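Local coordinates for putative ABC transporter, periplasmic binding protein, amino acid (Neisseria gonorrhoeae, PDB 2YJP), which probably delivers L-cysteine to an ABC transporter as its periplasmic solute-binding receptor, holding the amino acid between two lobes, at residues G79-D91 / M261-L275. The protein carries 1 engineered substitution. Numbering follows the deposited sequence.
Sequences GFDVEIAKDLAKD and MKKDGRLKAAYEKTL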
loop_
_atom_site.group_PDB
_atom_site.type_symbol
_atom_site.label_atom_id
_atom_site.label_comp_id
_atom_site.label_asym_id
_atom_site.label_seq_id
_atom_site.Cartn_x
_atom_site.Cartn_y
_atom_site.Cartn_z
ATOM N N GLY A 79 -7.338 7.893 4.282
ATOM C CA GLY A 79 -5.943 7.595 4.148
ATOM C C GLY A 79 -5.317 8.230 2.928
ATOM O O GLY A 79 -5.994 8.768 2.044
ATOM N N PHE A 80 -3.996 8.120 2.863
ATOM C CA PHE A 80 -3.235 8.761 1.826
ATOM C C PHE A 80 -3.656 8.339 0.406
ATOM O O PHE A 80 -3.841 9.202 -0.452
ATOM C CB PHE A 80 -1.759 8.460 2.116
ATOM C CG PHE A 80 -0.787 9.100 1.183
ATOM C CD1 PHE A 80 -0.690 10.480 1.070
ATOM C CD2 PHE A 80 0.100 8.303 0.474
ATOM C CE1 PHE A 80 0.291 11.071 0.220
ATOM C CE2 PHE A 80 1.075 8.856 -0.406
ATOM C CZ PHE A 80 1.165 10.262 -0.543
ATOM N N ASP A 81 -3.779 7.045 0.136
ATOM C CA ASP A 81 -4.158 6.548 -1.193
ATOM C C ASP A 81 -5.590 7.031 -1.590
ATOM O O ASP A 81 -5.896 7.291 -2.772
ATOM C CB ASP A 81 -4.225 5.010 -1.172
ATOM C CG ASP A 81 -2.899 4.332 -0.926
ATOM O OD1 ASP A 81 -1.842 4.753 -1.407
ATOM O OD2 ASP A 81 -2.929 3.300 -0.252
ATOM N N VAL A 82 -6.474 7.095 -0.608
ATOM C CA VAL A 82 -7.865 7.502 -0.797
ATOM C C VAL A 82 -7.935 8.989 -1.156
ATOM O O VAL A 82 -8.773 9.428 -1.996
ATOM C CB VAL A 82 -8.646 7.189 0.505
ATOM C CG1 VAL A 82 -9.871 8.022 0.635
ATOM C CG2 VAL A 82 -8.937 5.634 0.601
ATOM N N GLU A 83 -7.079 9.788 -0.536
ATOM C CA GLU A 83 -7.078 11.201 -0.852
ATOM C C GLU A 83 -6.716 11.381 -2.341
ATOM O O GLU A 83 -7.347 12.171 -3.049
ATOM C CB GLU A 83 -6.072 11.946 0.022
ATOM C CG GLU A 83 -6.494 12.058 1.430
ATOM C CD GLU A 83 -7.779 12.888 1.580
ATOM O OE1 GLU A 83 -7.912 14.008 1.077
ATOM O OE2 GLU A 83 -8.699 12.447 2.222
ATOM N N ILE A 84 -5.712 10.622 -2.800
ATOM C CA ILE A 84 -5.264 10.668 -4.180
ATOM C C ILE A 84 -6.432 10.214 -5.056
ATOM O O ILE A 84 -6.682 10.788 -6.135
ATOM C CB ILE A 84 -4.043 9.743 -4.405
ATOM C CG1 ILE A 84 -2.838 10.321 -3.684
ATOM C CG2 ILE A 84 -3.780 9.496 -5.946
ATOM C CD1 ILE A 84 -1.735 9.384 -3.507
ATOM N N ALA A 85 -7.142 9.182 -4.604
ATOM C CA ALA A 85 -8.263 8.679 -5.388
ATOM C C ALA A 85 -9.372 9.762 -5.547
ATOM O O ALA A 85 -9.959 9.927 -6.635
ATOM C CB ALA A 85 -8.800 7.368 -4.812
ATOM N N LYS A 86 -9.606 10.526 -4.477
ATOM C CA LYS A 86 -10.676 11.535 -4.474
ATOM C C LYS A 86 -10.311 12.697 -5.401
ATOM O O LYS A 86 -11.161 13.223 -6.142
ATOM C CB LYS A 86 -10.971 11.993 -3.044
ATOM C CG LYS A 86 -11.708 10.898 -2.221
ATOM C CD LYS A 86 -12.253 11.406 -0.859
ATOM C CE LYS A 86 -11.142 12.081 -0.057
ATOM N NZ LYS A 86 -11.432 12.279 1.398
ATOM N N ASP A 87 -9.022 13.020 -5.418
ATOM C CA ASP A 87 -8.487 14.044 -6.310
ATOM C C ASP A 87 -8.666 13.663 -7.793
ATOM O O ASP A 87 -9.085 14.488 -8.603
ATOM C CB ASP A 87 -7.008 14.272 -5.972
ATOM C CG ASP A 87 -6.813 15.280 -4.825
ATOM O OD1 ASP A 87 -7.744 16.075 -4.579
ATOM O OD2 ASP A 87 -5.705 15.311 -4.204
ATOM N N LEU A 88 -8.346 12.413 -8.119
ATOM C CA LEU A 88 -8.520 11.882 -9.458
ATOM C C LEU A 88 -9.979 11.910 -9.886
ATOM O O LEU A 88 -10.271 12.294 -11.019
ATOM C CB LEU A 88 -8.025 10.432 -9.554
ATOM C CG LEU A 88 -6.596 10.172 -9.183
ATOM C CD1 LEU A 88 -6.321 8.987 -9.747
ATOM C CD2 LEU A 88 -5.668 10.771 -9.997
ATOM N N ALA A 89 -10.885 11.482 -9.002
ATOM C CA ALA A 89 -12.335 11.518 -9.299
ATOM C C ALA A 89 -12.886 12.950 -9.501
ATOM O O ALA A 89 -13.721 13.205 -10.404
ATOM C CB ALA A 89 -13.123 10.792 -8.245
ATOM N N LYS A 90 -12.449 13.871 -8.650
ATOM C CA LYS A 90 -12.824 15.245 -8.835
ATOM C C LYS A 90 -12.399 15.743 -10.246
ATOM O O LYS A 90 -13.208 16.395 -10.936
ATOM C CB LYS A 90 -12.207 16.120 -7.731
ATOM C CG LYS A 90 -12.383 17.585 -7.996
ATOM C CD LYS A 90 -12.106 18.393 -6.757
ATOM C CE LYS A 90 -11.537 19.714 -7.124
ATOM N NZ LYS A 90 -11.993 19.992 -8.503
ATOM N N ASP A 91 -11.157 15.444 -10.669
ATOM C CA ASP A 91 -10.696 15.948 -11.983
ATOM C C ASP A 91 -11.423 15.230 -13.111
ATOM O O ASP A 91 -11.770 15.824 -14.093
ATOM C CB ASP A 91 -9.190 15.765 -12.146
ATOM C CG ASP A 91 -8.404 16.720 -11.317
ATOM O OD1 ASP A 91 -8.947 17.810 -11.051
ATOM O OD2 ASP A 91 -7.254 16.386 -10.911
ATOM N N MET A 261 -0.257 16.665 -9.763
ATOM C CA MET A 261 -0.418 16.671 -8.294
ATOM C C MET A 261 0.866 16.899 -7.515
ATOM O O MET A 261 0.825 17.503 -6.429
ATOM C CB MET A 261 -1.087 15.408 -7.790
ATOM C CG MET A 261 -2.555 15.371 -8.049
ATOM S SD MET A 261 -3.085 13.675 -7.737
ATOM C CE MET A 261 -4.770 13.870 -7.391
ATOM N N LYS A 262 1.972 16.393 -8.070
ATOM C CA LYS A 262 3.333 16.717 -7.604
ATOM C C LYS A 262 3.634 18.208 -7.748
ATOM O O LYS A 262 4.203 18.815 -6.863
ATOM C CB LYS A 262 4.370 15.866 -8.345
ATOM C CG LYS A 262 4.277 14.370 -8.005
ATOM C CD LYS A 262 5.242 13.562 -8.848
ATOM C CE LYS A 262 5.168 12.065 -8.483
ATOM N NZ LYS A 262 6.040 11.266 -9.458
ATOM N N LYS A 263 3.226 18.806 -8.850
ATOM C CA LYS A 263 3.609 20.184 -9.146
ATOM C C LYS A 263 2.772 21.192 -8.384
ATOM O O LYS A 263 3.296 22.193 -7.931
ATOM C CB LYS A 263 3.526 20.478 -10.657
ATOM C CG LYS A 263 4.835 20.205 -11.450
ATOM C CD LYS A 263 4.625 20.349 -12.989
ATOM C CE LYS A 263 5.788 21.087 -13.669
ATOM N NZ LYS A 263 5.457 21.835 -14.953
ATOM N N ASP A 264 1.474 20.923 -8.239
ATOM C CA ASP A 264 0.541 21.878 -7.654
ATOM C C ASP A 264 0.233 21.742 -6.157
ATOM O O ASP A 264 -0.605 22.463 -5.645
ATOM C CB ASP A 264 -0.767 21.954 -8.476
ATOM C CG ASP A 264 -1.678 20.681 -8.338
ATOM O OD1 ASP A 264 -1.839 19.943 -7.429
ATOM O OD2 ASP A 264 -2.344 20.287 -9.201
ATOM N N GLY A 265 0.884 20.828 -5.451
ATOM C CA GLY A 265 0.727 20.747 -3.999
ATOM C C GLY A 265 -0.291 19.746 -3.513
ATOM O O GLY A 265 -0.334 19.473 -2.329
ATOM N N ARG A 266 -1.105 19.170 -4.402
ATOM C CA ARG A 266 -2.097 18.174 -3.985
ATOM C C ARG A 266 -1.528 16.937 -3.352
ATOM O O ARG A 266 -2.112 16.438 -2.398
ATOM C CB ARG A 266 -3.051 17.793 -5.123
ATOM C CG ARG A 266 -4.155 18.909 -5.310
ATOM C CD ARG A 266 -5.062 18.726 -6.547
ATOM N NE ARG A 266 -4.275 18.583 -7.742
ATOM C CZ ARG A 266 -4.684 18.040 -8.888
ATOM N NH1 ARG A 266 -5.871 17.562 -9.017
ATOM N NH2 ARG A 266 -3.915 17.962 -9.928
ATOM N N LEU A 267 -0.410 16.428 -3.869
ATOM C CA LEU A 267 0.306 15.321 -3.204
ATOM C C LEU A 267 0.870 15.718 -1.834
ATOM O O LEU A 267 0.676 15.017 -0.856
ATOM C CB LEU A 267 1.396 14.722 -4.114
ATOM C CG LEU A 267 1.944 13.379 -3.614
ATOM C CD1 LEU A 267 0.902 12.246 -3.715
ATOM C CD2 LEU A 267 3.179 13.016 -4.410
ATOM N N LYS A 268 1.513 16.879 -1.757
ATOM C CA LYS A 268 1.991 17.402 -0.474
ATOM C C LYS A 268 0.821 17.587 0.539
ATOM O O LYS A 268 0.929 17.185 1.712
ATOM C CB LYS A 268 2.816 18.684 -0.693
ATOM C CG LYS A 268 3.446 19.339 0.558
ATOM C CD LYS A 268 4.763 18.636 1.036
ATOM C CE LYS A 268 5.784 19.679 1.613
ATOM N NZ LYS A 268 5.709 19.883 3.109
ATOM N N ALA A 269 -0.305 18.132 0.071
ATOM C CA ALA A 269 -1.510 18.272 0.914
ATOM C C ALA A 269 -2.032 16.912 1.463
ATOM O O ALA A 269 -2.314 16.759 2.669
ATOM C CB ALA A 269 -2.620 19.090 0.193
ATOM N N ALA A 270 -2.100 15.916 0.587
ATOM C CA ALA A 270 -2.471 14.559 1.014
ATOM C C ALA A 270 -1.504 14.008 2.098
ATOM O O ALA A 270 -1.934 13.360 3.027
ATOM C CB ALA A 270 -2.528 13.628 -0.188
ATOM N N TYR A 271 -0.202 14.278 1.977
ATOM C CA TYR A 271 0.781 13.774 2.952
ATOM C C TYR A 271 0.565 14.503 4.290
ATOM O O TYR A 271 0.586 13.900 5.340
ATOM C CB TYR A 271 2.241 13.957 2.411
ATOM C CG TYR A 271 3.266 14.197 3.496
ATOM C CD1 TYR A 271 3.928 13.153 4.126
ATOM C CD2 TYR A 271 3.560 15.484 3.907
ATOM C CE1 TYR A 271 4.854 13.402 5.200
ATOM C CE2 TYR A 271 4.470 15.740 4.923
ATOM C CZ TYR A 271 5.116 14.713 5.566
ATOM O OH TYR A 271 6.021 15.053 6.558
ATOM N N GLU A 272 0.351 15.809 4.222
ATOM C CA GLU A 272 0.113 16.624 5.411
ATOM C C GLU A 272 -1.159 16.206 6.133
ATOM O O GLU A 272 -1.178 16.197 7.336
ATOM C CB GLU A 272 0.045 18.120 5.068
ATOM C CG GLU A 272 1.431 18.742 5.006
ATOM C CD GLU A 272 1.449 20.086 4.311
ATOM O OE1 GLU A 272 0.350 20.653 4.079
ATOM O OE2 GLU A 272 2.566 20.568 3.986
ATOM N N LYS A 273 -2.191 15.829 5.387
ATOM C CA LYS A 273 -3.441 15.418 6.000
ATOM C C LYS A 273 -3.359 14.044 6.639
ATOM O O LYS A 273 -3.918 13.834 7.697
ATOM C CB LYS A 273 -4.574 15.464 4.989
ATOM C CG LYS A 273 -5.925 15.092 5.565
ATOM C CD LYS A 273 -6.994 15.088 4.466
ATOM C CE LYS A 273 -8.379 14.733 5.021
ATOM N NZ LYS A 273 -9.436 14.935 3.994
ATOM N N THR A 274 -2.664 13.104 6.029
ATOM C CA THR A 274 -2.828 11.722 6.470
ATOM C C THR A 274 -1.561 11.073 7.043
ATOM O O THR A 274 -1.669 10.089 7.807
ATOM C CB THR A 274 -3.324 10.819 5.296
ATOM O OG1 THR A 274 -2.286 10.709 4.317
ATOM C CG2 THR A 274 -4.664 11.340 4.657
ATOM N N LEU A 275 -0.387 11.583 6.654
ATOM C CA LEU A 275 0.880 10.939 6.999
ATOM C C LEU A 275 1.658 11.717 8.060
ATOM O O LEU A 275 2.167 11.112 8.996
ATOM C CB LEU A 275 1.795 10.685 5.755
ATOM C CG LEU A 275 1.191 9.786 4.649
ATOM C CD1 LEU A 275 2.145 9.565 3.524
ATOM C CD2 LEU A 275 0.741 8.424 5.191
HETATM O O HOH W 1 -5.058 16.398 -1.867
HETATM O O HOH W 2 -8.116 17.079 -7.551
HETATM O O HOH W 3 -5.233 17.459 -12.742
#
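Phe80, in the first turn of helix 80-91, drives its ring into helix 266-274. With CG anti to the backbone N (chi1 -177°), the rim of the ring is brought up to the other helix: CZ touches Leu267 CD1 at 3.8 Å, and CE1 meets Ala270 CB at the same distance. A methyl as small as that of Ala270 suits this place, since it lets the aromatic edge come close to the backbone of Ala270 and Tyr271. Leu275 CD1 lies over the centre of one face, 3.7 Å from the ring centroid, in a CH-pi contact; Ile84 CD1 of the ring's own helix lies over the opposite face, toward the rim. Thr274 packs OG1 against Phe80 CB, while that hydroxyl is satisfied within its helix by a bond of 3.0 Å to Ala270 O.

In the type 2 periplasmic-binding fold of this family, helix 80-91 lies against strands 57-61 and 99-103 of one lobe, and helix 266-274 runs roughly antiparallel to it (142° between their directions). The end of helix 248-264 adds Met261, whose CG lies against one face of the Arg266 guanidinium.

Salt bridges join the helices too. Glu83 OE2 receives Lys86 NZ and Lys273 NZ (3.1 Å) from opposite faces of its carboxylate, probably favouring its ionised form; the long, extended Lys273 can span the gap. Farther along, Arg266's planar group serves two acids: NH1 donates to the syn lone pair of Asp91 OD2 at 2.6 Å, while Asp264 holds NE.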